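Local coordinates for diphthine synthase (Entamoeba histolytica, PDB 3I4T), which probably transfers methyl groups from S-adenosylmethionine to the diphthamide precursor on elongation factor 2, at residues L219-E224 against G228-D233; T180-D185 against N212-Q217; V237-V242 against Q247-G252; N136-S141 against M266-I271; E42-C47 against A99-G104. All blocks are in the same frame, centred on the assembly; numbering follows the deposited sequence.

How the contacts relate
Contacts 1 to 4 belong to the half of the chain built on the mixed sheet, and contact 5 to the half built on the parallel sheet, with about 43 Å between the centres of contacts 1 and 5. Contacts 1 and 2 share helix 211-225. Strand 267-271 of contact 4 joins its neighbours: Val-182 N of contact 2 lies 2.8 Å from Leu-269 O, and Val-237 O of contact 3 lies 2.8 Å from Leu-270 N, both probable hydrogen bonds. Contacts 3 and 4 are closest, their centres about 7 Å apart. In relatives of this family the cofactor binds in the cleft between the two halves, which is probably so here.

Contact 1: L219-E224 against G228-D233; sequences LEVEKE and GVYDED
Glu-222 meets Gly-228 and Val-229 with both oxygens of its carboxylate, and this is the tight part of the contact. OE2 of Glu-222 takes the N-H of Gly-228 at 2.8 Å through its syn lone pair, while OE1 accepts from Val-229 N at 3.0 Å, the donor standing 39° above the carboxylate plane. OE1 is also bonded to Tyr-167 OH, so at least three donors hold the group. A bend at chi2 (66°) turns the carboxylate back toward the chain just after its own helix; a glutamate is long enough for this and offers two acceptors to successive amides. Gly-228 suits the turn, because its phi is positive (75°). Nearer the helix, Glu-222 CB packs 3.6 Å from CE1 of the Tyr-230 ring, whose hydroxyl is bonded to Leu-218 O. The other end is looser. There Leu-219 CD2 approaches the backbone N of Glu-232 at 3.6 Å, and the acidic side chains of Asp-231 and Glu-232 lie at the solvent side. Val-221 and Val-229 both rest on helix 166-175, Tyr-230 touches Met-254 of helix 254-257, and the loop then runs on into strand 235-240.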
# COMPACT_ATOMS: atom_id res chain seq x y z
N LEU A 219 -10.50 -6.32 -24.19
CA LEU A 219 -10.34 -6.99 -25.47
C LEU A 219 -11.00 -6.20 -26.59
O LEU A 219 -10.49 -6.13 -27.70
CB LEU A 219 -10.86 -8.42 -25.41
CG LEU A 219 -9.93 -9.35 -24.61
CD1 LEU A 219 -10.51 -10.75 -24.44
CD2 LEU A 219 -8.55 -9.42 -25.26
N GLU A 220 -12.13 -5.58 -26.28
CA GLU A 220 -12.88 -4.78 -27.25
C GLU A 220 -12.17 -3.46 -27.59
O GLU A 220 -12.20 -3.00 -28.74
CB GLU A 220 -14.27 -4.52 -26.71
CG GLU A 220 -15.28 -4.11 -27.74
CD GLU A 220 -16.60 -3.73 -27.11
OE1 GLU A 220 -17.21 -4.58 -26.42
OE2 GLU A 220 -17.03 -2.57 -27.31
N VAL A 221 -11.55 -2.86 -26.58
CA VAL A 221 -10.76 -1.65 -26.75
C VAL A 221 -9.51 -1.93 -27.59
O VAL A 221 -9.16 -1.14 -28.46
CB VAL A 221 -10.41 -1.04 -25.38
CG1 VAL A 221 -9.32 0.01 -25.48
CG2 VAL A 221 -11.67 -0.44 -24.73
N GLU A 222 -8.85 -3.06 -27.36
CA GLU A 222 -7.67 -3.40 -28.15
C GLU A 222 -8.07 -3.63 -29.61
O GLU A 222 -7.37 -3.21 -30.51
CB GLU A 222 -6.92 -4.61 -27.58
CG GLU A 222 -5.77 -5.16 -28.46
CD GLU A 222 -4.58 -4.20 -28.63
OE1 GLU A 222 -4.11 -3.59 -27.64
OE2 GLU A 222 -4.10 -4.06 -29.77
N LYS A 223 -9.21 -4.28 -29.82
CA LYS A 223 -9.71 -4.51 -31.16
C LYS A 223 -9.97 -3.18 -31.88
O LYS A 223 -9.62 -3.04 -33.05
CB LYS A 223 -10.98 -5.37 -31.11
CG LYS A 223 -11.50 -5.80 -32.48
CD LYS A 223 -12.93 -6.32 -32.43
CE LYS A 223 -13.62 -6.06 -33.76
NZ LYS A 223 -14.93 -6.81 -33.90
N GLU A 224 -10.55 -2.22 -31.17
CA GLU A 224 -10.91 -0.92 -31.74
C GLU A 224 -9.73 0.02 -31.90
O GLU A 224 -9.73 0.86 -32.79
CB GLU A 224 -12.00 -0.23 -30.91
CG GLU A 224 -13.41 -0.82 -31.13
CD GLU A 224 -14.46 -0.36 -30.11
OE1 GLU A 224 -14.23 0.66 -29.40
OE2 GLU A 224 -15.53 -1.02 -30.02
N GLY A 228 -1.60 -2.85 -29.92
CA GLY A 228 -0.83 -4.06 -29.60
C GLY A 228 -0.33 -4.11 -28.17
O GLY A 228 0.74 -4.67 -27.91
N VAL A 229 -1.11 -3.55 -27.24
CA VAL A 229 -0.73 -3.43 -25.83
C VAL A 229 -0.80 -4.78 -25.10
O VAL A 229 0.10 -5.15 -24.34
CB VAL A 229 -1.61 -2.39 -25.10
CG1 VAL A 229 -1.17 -2.21 -23.66
CG2 VAL A 229 -1.57 -1.06 -25.83
N TYR A 230 -1.89 -5.49 -25.33
CA TYR A 230 -2.10 -6.85 -24.85
C TYR A 230 -2.97 -7.55 -25.88
O TYR A 230 -3.50 -6.90 -26.80
CB TYR A 230 -2.84 -6.83 -23.51
CG TYR A 230 -4.02 -5.90 -23.48
CD1 TYR A 230 -5.23 -6.25 -24.09
CD2 TYR A 230 -3.94 -4.66 -22.86
CE1 TYR A 230 -6.32 -5.40 -24.08
CE2 TYR A 230 -5.04 -3.79 -22.85
CZ TYR A 230 -6.22 -4.17 -23.46
OH TYR A 230 -7.29 -3.32 -23.45
N ASP A 231 -3.12 -8.87 -25.75
CA ASP A 231 -4.13 -9.60 -26.53
C ASP A 231 -4.72 -10.82 -25.81
O ASP A 231 -4.27 -11.20 -24.75
CB ASP A 231 -3.62 -9.94 -27.95
CG ASP A 231 -2.49 -10.99 -27.97
OD1 ASP A 231 -2.01 -11.47 -26.92
OD2 ASP A 231 -2.07 -11.33 -29.11
N GLU A 232 -5.76 -11.40 -26.42
CA GLU A 232 -6.37 -12.68 -26.04
C GLU A 232 -5.46 -13.64 -25.25
O GLU A 232 -5.88 -14.25 -24.25
CB GLU A 232 -6.83 -13.37 -27.34
CG GLU A 232 -8.01 -14.28 -27.21
CD GLU A 232 -8.52 -14.79 -28.56
OE1 GLU A 232 -7.77 -15.48 -29.28
OE2 GLU A 232 -9.69 -14.49 -28.89
N ASP A 233 -4.22 -13.77 -25.71
CA ASP A 233 -3.27 -14.74 -25.17
C ASP A 233 -2.33 -14.17 -24.10
O ASP A 233 -1.47 -14.89 -23.60
CB ASP A 233 -2.44 -15.36 -26.31
CG ASP A 233 -3.28 -16.18 -27.28
OD1 ASP A 233 -3.83 -17.22 -26.87
OD2 ASP A 233 -3.39 -15.78 -28.46

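Contact 2: T180-D185 against N212-Q217; sequences TLVLLD and NQCIEQ
Cys-214 meets Val-182 and Leu-184 without a ring, amide or carboxylate between them, so this contact has no flat faces or edges to match; a thiol and three methyl groups do the touching. The amide of Gln-217, one turn along the helix, is engaged elsewhere, with OE1 bonded to Tyr-166 OH and NE2 to Cys-155 O. Leu-184 comes closest: its CD2 lies 3.5 Å from Cys-214 SG and 3.6 Å from Cys-214 CB, with CD1 standing 4.1 Å from the same CB. Two residues earlier on the strand, Val-182 CG1 reaches the sulfur at 4.0 Å. In this way helix 211-225 covers one face of the mixed sheet, an alpha/beta layering in which Val-182 and Leu-184, two residues apart on strand 180-187, point to the same side. The sulfur is carried out toward the strand because SG stands opposite the backbone N (chi1 172°). Cysteine suits the place, being small enough to let the helix come near the sheet yet polarisable enough to pack well against methyls. Leu-269 of strand 267-271 also touches Cys-214. The intervening Leu-183 points away from the helix and packs on Tyr-146 of the second subunit.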
# COMPACT_ATOMS: atom_id res chain seq x y z
N THR A 180 0.84 -3.47 -14.18
CA THR A 180 -0.34 -2.65 -13.96
C THR A 180 -1.36 -3.30 -13.02
O THR A 180 -1.68 -4.49 -13.14
CB THR A 180 -1.05 -2.25 -15.30
OG1 THR A 180 -0.10 -1.69 -16.22
CG2 THR A 180 -2.15 -1.24 -15.06
N LEU A 181 -1.86 -2.50 -12.08
CA LEU A 181 -3.02 -2.85 -11.28
C LEU A 181 -4.24 -2.20 -11.89
O LEU A 181 -4.28 -0.98 -12.06
CB LEU A 181 -2.86 -2.37 -9.83
CG LEU A 181 -4.09 -2.45 -8.92
CD1 LEU A 181 -4.52 -3.91 -8.65
CD2 LEU A 181 -3.78 -1.72 -7.62
N VAL A 182 -5.23 -3.02 -12.22
CA VAL A 182 -6.46 -2.56 -12.82
C VAL A 182 -7.59 -2.63 -11.79
O VAL A 182 -8.03 -3.71 -11.41
CB VAL A 182 -6.82 -3.41 -14.06
CG1 VAL A 182 -8.05 -2.85 -14.76
CG2 VAL A 182 -5.64 -3.50 -15.01
N LEU A 183 -8.03 -1.48 -11.32
CA LEU A 183 -9.14 -1.41 -10.37
C LEU A 183 -10.45 -1.36 -11.14
O LEU A 183 -10.52 -0.77 -12.21
CB LEU A 183 -8.99 -0.21 -9.43
CG LEU A 183 -7.76 -0.25 -8.50
CD1 LEU A 183 -7.71 1.01 -7.66
CD2 LEU A 183 -7.76 -1.49 -7.60
N LEU A 184 -11.48 -2.02 -10.62
CA LEU A 184 -12.75 -2.19 -11.34
C LEU A 184 -13.85 -1.34 -10.71
O LEU A 184 -13.74 -0.92 -9.56
CB LEU A 184 -13.16 -3.68 -11.39
CG LEU A 184 -12.12 -4.72 -11.82
CD1 LEU A 184 -12.75 -6.12 -11.97
CD2 LEU A 184 -11.42 -4.32 -13.10
N ASP A 185 -14.90 -1.08 -11.48
CA ASP A 185 -15.93 -0.11 -11.11
C ASP A 185 -16.88 -0.64 -10.05
O ASP A 185 -17.03 -1.85 -9.87
CB ASP A 185 -16.70 0.29 -12.37
CG ASP A 185 -17.41 1.63 -12.24
OD1 ASP A 185 -17.21 2.34 -11.23
OD2 ASP A 185 -18.17 1.96 -13.16
N ASN A 212 -14.36 -10.76 -15.46
CA ASN A 212 -14.94 -11.20 -16.73
C ASN A 212 -15.34 -10.01 -17.61
O ASN A 212 -14.93 -9.92 -18.78
CB ASN A 212 -16.16 -12.12 -16.50
CG ASN A 212 -15.87 -13.26 -15.53
OD1 ASN A 212 -16.19 -13.16 -14.34
ND2 ASN A 212 -15.27 -14.34 -16.02
N GLN A 213 -16.13 -9.10 -17.04
CA GLN A 213 -16.57 -7.88 -17.72
C GLN A 213 -15.41 -6.94 -17.99
O GLN A 213 -15.43 -6.18 -18.96
CB GLN A 213 -17.61 -7.13 -16.88
CG GLN A 213 -18.90 -7.86 -16.67
CD GLN A 213 -19.72 -7.26 -15.55
OE1 GLN A 213 -19.24 -7.08 -14.42
NE2 GLN A 213 -20.98 -6.95 -15.84
N CYS A 214 -14.40 -6.97 -17.12
CA CYS A 214 -13.19 -6.18 -17.30
C CYS A 214 -12.40 -6.65 -18.51
O CYS A 214 -12.04 -5.85 -19.37
CB CYS A 214 -12.30 -6.25 -16.05
SG CYS A 214 -10.67 -5.47 -16.31
N ILE A 215 -12.12 -7.95 -18.57
CA ILE A 215 -11.37 -8.53 -19.69
C ILE A 215 -12.14 -8.34 -20.99
O ILE A 215 -11.56 -8.01 -22.01
CB ILE A 215 -11.04 -10.03 -19.44
CG1 ILE A 215 -10.03 -10.19 -18.30
CG2 ILE A 215 -10.52 -10.70 -20.71
CD1 ILE A 215 -9.79 -11.61 -17.88
N GLU A 216 -13.45 -8.52 -20.95
CA GLU A 216 -14.27 -8.33 -22.14
C GLU A 216 -14.04 -6.94 -22.72
O GLU A 216 -13.74 -6.79 -23.91
CB GLU A 216 -15.76 -8.53 -21.82
CG GLU A 216 -16.66 -8.65 -23.03
CD GLU A 216 -18.13 -8.38 -22.68
OE1 GLU A 216 -18.41 -7.30 -22.09
OE2 GLU A 216 -18.99 -9.24 -22.99
N GLN A 217 -14.16 -5.92 -21.87
CA GLN A 217 -14.01 -4.53 -22.30
C GLN A 217 -12.60 -4.23 -22.83
O GLN A 217 -12.45 -3.56 -23.86
CB GLN A 217 -14.35 -3.57 -21.16
CG GLN A 217 -14.72 -2.18 -21.65
CD GLN A 217 -14.77 -1.15 -20.55
OE1 GLN A 217 -13.83 -0.38 -20.37
NE2 GLN A 217 -15.88 -1.11 -19.81

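Contact 3: V237-V242 against Q247-G252; sequences VGMARV and QKIVYG
Val-237 pairs with Tyr-251 and Met-239 with Ile-249 in a beta hairpin made by strands 235-240 and 248-253; their segments 237-240 and 248-252 run antiparallel, at 170°. The backbone hydrogen bonds come in two reciprocal pairs. Gly-238 and Val-250 exchange N-H groups and carbonyls, with Gly-238 N 2.8 Å from Val-250 O; Ala-240 and Lys-248 do the same, Ala-240 N lying 2.8 Å from Lys-248 O and its N-H nearly straight at 174°. Weaker CA-H...O contacts fill the gaps, such as Met-239 CA to Lys-248 O at 3.5 Å.

Apolar contacts gather on the face that carries the two non-hydrogen-bonded pairs. Val-237 CG1 lies 3.8 Å from Ile-249 CG2, and its other methyl, CG2, sits 3.7 Å from CD1 of the Tyr-251 ring. Met-239 runs beside Ile-249, and a turn at chi3 (82°) lays its CE 3.6 Å from Ile-249 CD1. Branched and long apolar residues suit this buried face; helix 278-284 packs against Val-237 and Tyr-251 there, while strand 267-271 pairs with strand 235-240 in the sheet. On the other face Gly-238 and Ala-240 are small.

Polar groups finish the turn end. Arg-241, in a left-handed backbone conformation, bonds Ala-264 O and Phe-262 O through NH1 and Asp-246 O through NE. Across the hairpin, Arg-241 NH2 merely packs on the Lys-248 side chain, 3.6 Å from its CB.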
# COMPACT_ATOMS: atom_id res chain seq x y z
N VAL A 237 -3.44 -11.80 -14.29
CA VAL A 237 -3.71 -12.31 -12.97
C VAL A 237 -5.06 -11.78 -12.53
O VAL A 237 -5.22 -10.58 -12.31
CB VAL A 237 -2.62 -11.87 -11.96
CG1 VAL A 237 -2.76 -12.63 -10.64
CG2 VAL A 237 -1.22 -12.07 -12.55
N GLY A 238 -6.04 -12.68 -12.43
CA GLY A 238 -7.34 -12.35 -11.90
C GLY A 238 -7.27 -12.55 -10.41
O GLY A 238 -6.74 -13.56 -9.94
N MET A 239 -7.77 -11.58 -9.66
CA MET A 239 -7.75 -11.68 -8.21
C MET A 239 -9.08 -11.31 -7.61
O MET A 239 -9.64 -10.26 -7.92
CB MET A 239 -6.65 -10.79 -7.63
CG MET A 239 -5.26 -11.14 -8.17
SD MET A 239 -4.00 -10.15 -7.39
CE MET A 239 -3.73 -11.05 -5.87
N ALA A 240 -9.59 -12.20 -6.76
CA ALA A 240 -10.86 -11.97 -6.09
C ALA A 240 -10.66 -12.08 -4.59
O ALA A 240 -9.97 -12.98 -4.11
CB ALA A 240 -11.89 -12.99 -6.57
N ARG A 241 -11.29 -11.17 -3.85
CA ARG A 241 -11.28 -11.17 -2.38
C ARG A 241 -9.85 -11.19 -1.80
O ARG A 241 -9.53 -12.00 -0.92
CB ARG A 241 -12.16 -12.31 -1.84
CG ARG A 241 -13.59 -12.24 -2.36
CD ARG A 241 -14.42 -13.48 -2.07
NE ARG A 241 -13.87 -14.69 -2.68
CZ ARG A 241 -14.01 -15.04 -3.96
NH1 ARG A 241 -14.66 -14.26 -4.82
NH2 ARG A 241 -13.48 -16.17 -4.38
N VAL A 242 -9.01 -10.27 -2.27
CA VAL A 242 -7.64 -10.17 -1.80
C VAL A 242 -7.60 -9.98 -0.28
O VAL A 242 -8.36 -9.18 0.28
CB VAL A 242 -6.86 -9.06 -2.55
CG1 VAL A 242 -5.46 -8.89 -2.02
CG2 VAL A 242 -6.80 -9.38 -4.05
N GLN A 247 -9.94 -15.89 -0.57
CA GLN A 247 -9.16 -15.25 -1.63
C GLN A 247 -8.94 -16.23 -2.76
O GLN A 247 -8.62 -17.40 -2.53
CB GLN A 247 -7.81 -14.82 -1.06
CG GLN A 247 -6.83 -14.21 -2.04
CD GLN A 247 -5.50 -13.92 -1.36
OE1 GLN A 247 -5.41 -13.02 -0.54
NE2 GLN A 247 -4.48 -14.70 -1.68
N LYS A 248 -9.12 -15.75 -3.99
CA LYS A 248 -8.90 -16.56 -5.17
C LYS A 248 -7.97 -15.81 -6.12
O LYS A 248 -8.21 -14.63 -6.41
CB LYS A 248 -10.25 -16.88 -5.84
CG LYS A 248 -10.17 -17.76 -7.08
CD LYS A 248 -10.04 -19.24 -6.74
CE LYS A 248 -9.50 -20.03 -7.95
NZ LYS A 248 -8.55 -21.15 -7.58
N ILE A 249 -6.91 -16.49 -6.58
CA ILE A 249 -5.95 -15.92 -7.53
C ILE A 249 -5.73 -16.88 -8.69
O ILE A 249 -5.36 -18.04 -8.47
CB ILE A 249 -4.58 -15.64 -6.87
CG1 ILE A 249 -4.72 -14.66 -5.71
CG2 ILE A 249 -3.57 -15.14 -7.88
CD1 ILE A 249 -3.45 -14.52 -4.89
N VAL A 250 -5.96 -16.42 -9.92
CA VAL A 250 -5.73 -17.24 -11.11
C VAL A 250 -4.84 -16.51 -12.07
O VAL A 250 -5.09 -15.36 -12.39
CB VAL A 250 -7.05 -17.62 -11.84
CG1 VAL A 250 -6.78 -18.59 -12.97
CG2 VAL A 250 -8.03 -18.24 -10.89
N TYR A 251 -3.80 -17.20 -12.53
CA TYR A 251 -2.87 -16.68 -13.54
C TYR A 251 -3.09 -17.43 -14.85
O TYR A 251 -2.92 -18.65 -14.91
CB TYR A 251 -1.44 -16.88 -13.05
CG TYR A 251 -0.33 -16.41 -13.99
CD1 TYR A 251 -0.27 -15.09 -14.42
CD2 TYR A 251 0.68 -17.29 -14.39
CE1 TYR A 251 0.76 -14.67 -15.25
CE2 TYR A 251 1.71 -16.88 -15.21
CZ TYR A 251 1.74 -15.57 -15.64
OH TYR A 251 2.77 -15.16 -16.46
N GLY A 252 -3.47 -16.70 -15.89
CA GLY A 252 -3.77 -17.33 -17.16
C GLY A 252 -4.08 -16.33 -18.27
O GLY A 252 -4.03 -15.11 -18.05

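Contact 4: N136-S141 against M266-I271; sequences NAIGCS and MHCLLI
Ile-138 and Leu-270 face each other across 8.4 Å between their CA atoms, where a 3-10 segment following helix 134-137 lies against strand 267-271 of the mixed sheet. It is a helical turn packed on a sheet, and both partners send their side chains into the gap. The Leu-270 fork spans two residues of the turn. Its CD2 meets Ile-138, 3.8 Å from CD1 and 4.0 Å from CG2, whereas its CD1 rests against Ser-141, 3.6 Å from CB. Chi1 of Ile-138 is 51°, which sets CG1 between the backbone N and the carbonyl carbon; the same torsion places CG2 anti to the carbonyl carbon, where it meets Cys-268 SG at 4.1 Å. Leucine and isoleucine suit this interior, to which Leu-181 of strand 180-187 also contributes, touching both Ile-138 and Leu-270. Asn-136 and Cys-140 lie toward the second subunit, Asn-136 through a hydrogen bond to Asp-105 of that chain. Serine suits its place because its buried hydroxyl is satisfied locally: Ser-141 OG donates to Ile-138 O within the turn at 2.7 Å and is bonded to Leu-143 N just after it. Ile-138 O also accepts from Ser-141 N at 3.1 Å.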
# COMPACT_ATOMS: atom_id res chain seq x y z
N ASN A 136 -1.03 -2.67 -1.72
CA ASN A 136 0.06 -3.51 -1.24
C ASN A 136 -0.32 -5.00 -1.26
O ASN A 136 0.49 -5.85 -1.66
CB ASN A 136 0.64 -3.04 0.12
CG ASN A 136 -0.42 -2.60 1.12
OD1 ASN A 136 -1.06 -1.56 0.95
ND2 ASN A 136 -0.60 -3.37 2.20
N ALA A 137 -1.56 -5.30 -0.87
CA ALA A 137 -2.02 -6.68 -0.72
C ALA A 137 -1.87 -7.57 -1.95
O ALA A 137 -1.68 -8.79 -1.82
CB ALA A 137 -3.45 -6.69 -0.24
N ILE A 138 -1.97 -6.98 -3.14
CA ILE A 138 -1.83 -7.69 -4.42
C ILE A 138 -0.42 -8.28 -4.60
O ILE A 138 -0.15 -9.00 -5.57
CB ILE A 138 -2.17 -6.77 -5.66
CG1 ILE A 138 -1.40 -5.46 -5.56
CG2 ILE A 138 -3.67 -6.54 -5.76
CD1 ILE A 138 -1.12 -4.81 -6.87
N GLY A 139 0.46 -7.95 -3.67
CA GLY A 139 1.77 -8.58 -3.58
C GLY A 139 1.70 -10.08 -3.43
O GLY A 139 2.68 -10.77 -3.71
N CYS A 140 0.56 -10.61 -3.01
CA CYS A 140 0.42 -12.05 -2.83
C CYS A 140 0.43 -12.81 -4.15
O CYS A 140 0.52 -14.04 -4.16
CB CYS A 140 -0.82 -12.41 -2.01
SG CYS A 140 -2.36 -11.85 -2.71
N SER A 141 0.36 -12.07 -5.25
CA SER A 141 0.42 -12.64 -6.59
C SER A 141 1.82 -13.19 -6.91
O SER A 141 1.96 -14.11 -7.73
CB SER A 141 0.06 -11.58 -7.62
OG SER A 141 0.96 -10.49 -7.53
N MET A 266 -14.78 -8.37 -3.83
CA MET A 266 -14.25 -7.44 -4.82
C MET A 266 -13.27 -8.14 -5.77
O MET A 266 -12.54 -9.04 -5.35
CB MET A 266 -13.54 -6.31 -4.08
CG MET A 266 -13.40 -4.99 -4.84
SD MET A 266 -12.85 -3.65 -3.72
CE MET A 266 -14.30 -3.51 -2.65
N HIS A 267 -13.25 -7.71 -7.03
CA HIS A 267 -12.28 -8.23 -8.01
C HIS A 267 -11.33 -7.13 -8.49
O HIS A 267 -11.68 -5.95 -8.51
CB HIS A 267 -12.95 -8.80 -9.27
CG HIS A 267 -13.85 -9.98 -9.04
ND1 HIS A 267 -14.62 -10.52 -10.05
CD2 HIS A 267 -14.11 -10.71 -7.93
CE1 HIS A 267 -15.31 -11.54 -9.58
NE2 HIS A 267 -15.02 -11.67 -8.30
N CYS A 268 -10.13 -7.55 -8.90
CA CYS A 268 -9.22 -6.71 -9.67
C CYS A 268 -8.29 -7.55 -10.54
O CYS A 268 -8.19 -8.77 -10.36
CB CYS A 268 -8.40 -5.78 -8.77
SG CYS A 268 -7.25 -6.65 -7.71
N LEU A 269 -7.61 -6.89 -11.46
CA LEU A 269 -6.78 -7.53 -12.46
C LEU A 269 -5.36 -6.99 -12.42
O LEU A 269 -5.15 -5.79 -12.23
CB LEU A 269 -7.38 -7.27 -13.85
CG LEU A 269 -6.77 -8.00 -15.04
CD1 LEU A 269 -7.01 -9.49 -14.93
CD2 LEU A 269 -7.35 -7.47 -16.32
N LEU A 270 -4.39 -7.87 -12.60
CA LEU A 270 -3.00 -7.46 -12.75
C LEU A 270 -2.49 -7.80 -14.13
O LEU A 270 -2.58 -8.95 -14.58
CB LEU A 270 -2.11 -8.10 -11.69
CG LEU A 270 -2.56 -8.10 -10.23
CD1 LEU A 270 -1.48 -8.78 -9.38
CD2 LEU A 270 -2.86 -6.72 -9.70
N ILE A 271 -1.99 -6.78 -14.82
CA ILE A 271 -1.39 -6.97 -16.11
C ILE A 271 0.12 -6.81 -15.97
O ILE A 271 0.62 -5.69 -15.89
CB ILE A 271 -1.96 -5.99 -17.17
CG1 ILE A 271 -3.49 -6.10 -17.24
CG2 ILE A 271 -1.32 -6.28 -18.54
CD1 ILE A 271 -4.16 -5.04 -18.12

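Contact 5: E42-C47 against A99-G104; sequences EAVKSC and ALLVVG
Ala-43 O, one turn before the Cys-47 that rests on Ala-99, is approached by three donors: Ser-46 OG donates to it at 3.1 Å, and the backbone N atoms of Ser-46 and Cys-47 add weak bonds. Together with Cys-47 N to Val-44 O, they mark the last turn of helix 38-46. There Cys-47, leaving helical geometry, turns its sulfur onto the strand, SG lying 3.6 Å from Ala-99 CB and 3.7 Å from Ala-99 N. Alanine suits the place, since a single methyl lets the end of the helix come close. One turn back, Val-44 CG2 meets Leu-101 CD2 at 3.9 Å, the two side chains crossing at about a right angle; the Leu-101 methyl gets there because CG stands opposite the carbonyl carbon (chi1 -52°). Strands 22-27 and 49-52, joined by helix 38-46, form a beta-alpha-beta crossover, and strand 97-102 lies between them in the parallel sheet, so the helix packs over it. Tyr-70 of helix 63-70 touches both Val-44 and Leu-101, and Tyr-24 touches Cys-47. Methyls and a thiol meet across the interface, so helix and strand are held by close apolar fit, while the polar bonds stay within the helix end.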
# COMPACT_ATOMS: atom_id res chain seq x y z
N GLU A 42 -9.34 1.56 19.34
CA GLU A 42 -9.33 2.51 20.46
C GLU A 42 -9.99 3.83 20.12
O GLU A 42 -10.72 4.39 20.94
CB GLU A 42 -7.92 2.73 21.00
CG GLU A 42 -7.44 1.65 21.95
CD GLU A 42 -6.07 1.95 22.56
OE1 GLU A 42 -5.71 3.14 22.73
OE2 GLU A 42 -5.36 0.97 22.90
N ALA A 43 -9.75 4.33 18.91
CA ALA A 43 -10.36 5.59 18.48
C ALA A 43 -11.86 5.41 18.33
O ALA A 43 -12.65 6.25 18.78
CB ALA A 43 -9.76 6.07 17.19
N VAL A 44 -12.26 4.31 17.70
CA VAL A 44 -13.67 3.98 17.59
C VAL A 44 -14.31 4.11 18.97
O VAL A 44 -15.31 4.80 19.13
CB VAL A 44 -13.89 2.55 17.05
CG1 VAL A 44 -15.33 2.09 17.29
CG2 VAL A 44 -13.54 2.48 15.57
N LYS A 45 -13.70 3.47 19.96
CA LYS A 45 -14.25 3.39 21.30
C LYS A 45 -14.25 4.74 22.04
O LYS A 45 -15.08 4.95 22.91
CB LYS A 45 -13.52 2.31 22.12
CG LYS A 45 -13.88 0.88 21.71
CD LYS A 45 -13.37 -0.15 22.72
CE LYS A 45 -13.95 -1.54 22.45
NZ LYS A 45 -13.41 -2.56 23.39
N SER A 46 -13.32 5.63 21.67
CA SER A 46 -13.24 6.94 22.29
C SER A 46 -14.21 7.94 21.65
O SER A 46 -14.54 8.97 22.25
CB SER A 46 -11.80 7.48 22.26
OG SER A 46 -11.47 8.10 21.02
N CYS A 47 -14.67 7.64 20.44
CA CYS A 47 -15.50 8.57 19.68
C CYS A 47 -16.95 8.57 20.12
O CYS A 47 -17.46 7.55 20.58
CB CYS A 47 -15.43 8.26 18.18
SG CYS A 47 -14.01 9.00 17.37
N ALA A 99 -15.80 9.39 14.20
CA ALA A 99 -14.99 8.42 13.47
C ALA A 99 -15.67 8.05 12.16
O ALA A 99 -16.88 7.81 12.13
CB ALA A 99 -14.76 7.17 14.31
N LEU A 100 -14.89 8.05 11.09
CA LEU A 100 -15.35 7.54 9.80
C LEU A 100 -14.54 6.30 9.44
O LEU A 100 -13.32 6.34 9.37
CB LEU A 100 -15.23 8.60 8.71
CG LEU A 100 -15.54 8.16 7.27
CD1 LEU A 100 -16.95 7.56 7.11
CD2 LEU A 100 -15.33 9.30 6.29
N LEU A 101 -15.25 5.20 9.20
CA LEU A 101 -14.61 3.93 8.93
C LEU A 101 -14.70 3.59 7.44
O LEU A 101 -15.77 3.62 6.85
CB LEU A 101 -15.27 2.84 9.77
CG LEU A 101 -15.41 3.03 11.29
CD1 LEU A 101 -15.88 1.75 11.94
CD2 LEU A 101 -14.10 3.50 11.90
N VAL A 102 -13.55 3.27 6.85
CA VAL A 102 -13.48 3.00 5.41
C VAL A 102 -12.79 1.66 5.18
O VAL A 102 -11.92 1.28 5.95
CB VAL A 102 -12.72 4.13 4.64
CG1 VAL A 102 -13.35 5.48 4.90
CG2 VAL A 102 -11.24 4.17 5.00
N VAL A 103 -13.21 0.95 4.13
CA VAL A 103 -12.59 -0.32 3.72
C VAL A 103 -11.16 -0.07 3.25
O VAL A 103 -10.93 0.85 2.47
CB VAL A 103 -13.37 -1.01 2.57
CG1 VAL A 103 -12.70 -2.33 2.15
CG2 VAL A 103 -14.78 -1.27 2.98
N GLY A 104 -10.23 -0.88 3.72
CA GLY A 104 -8.84 -0.76 3.30
C GLY A 104 -8.02 0.29 4.04
O GLY A 104 -7.90 0.25 5.26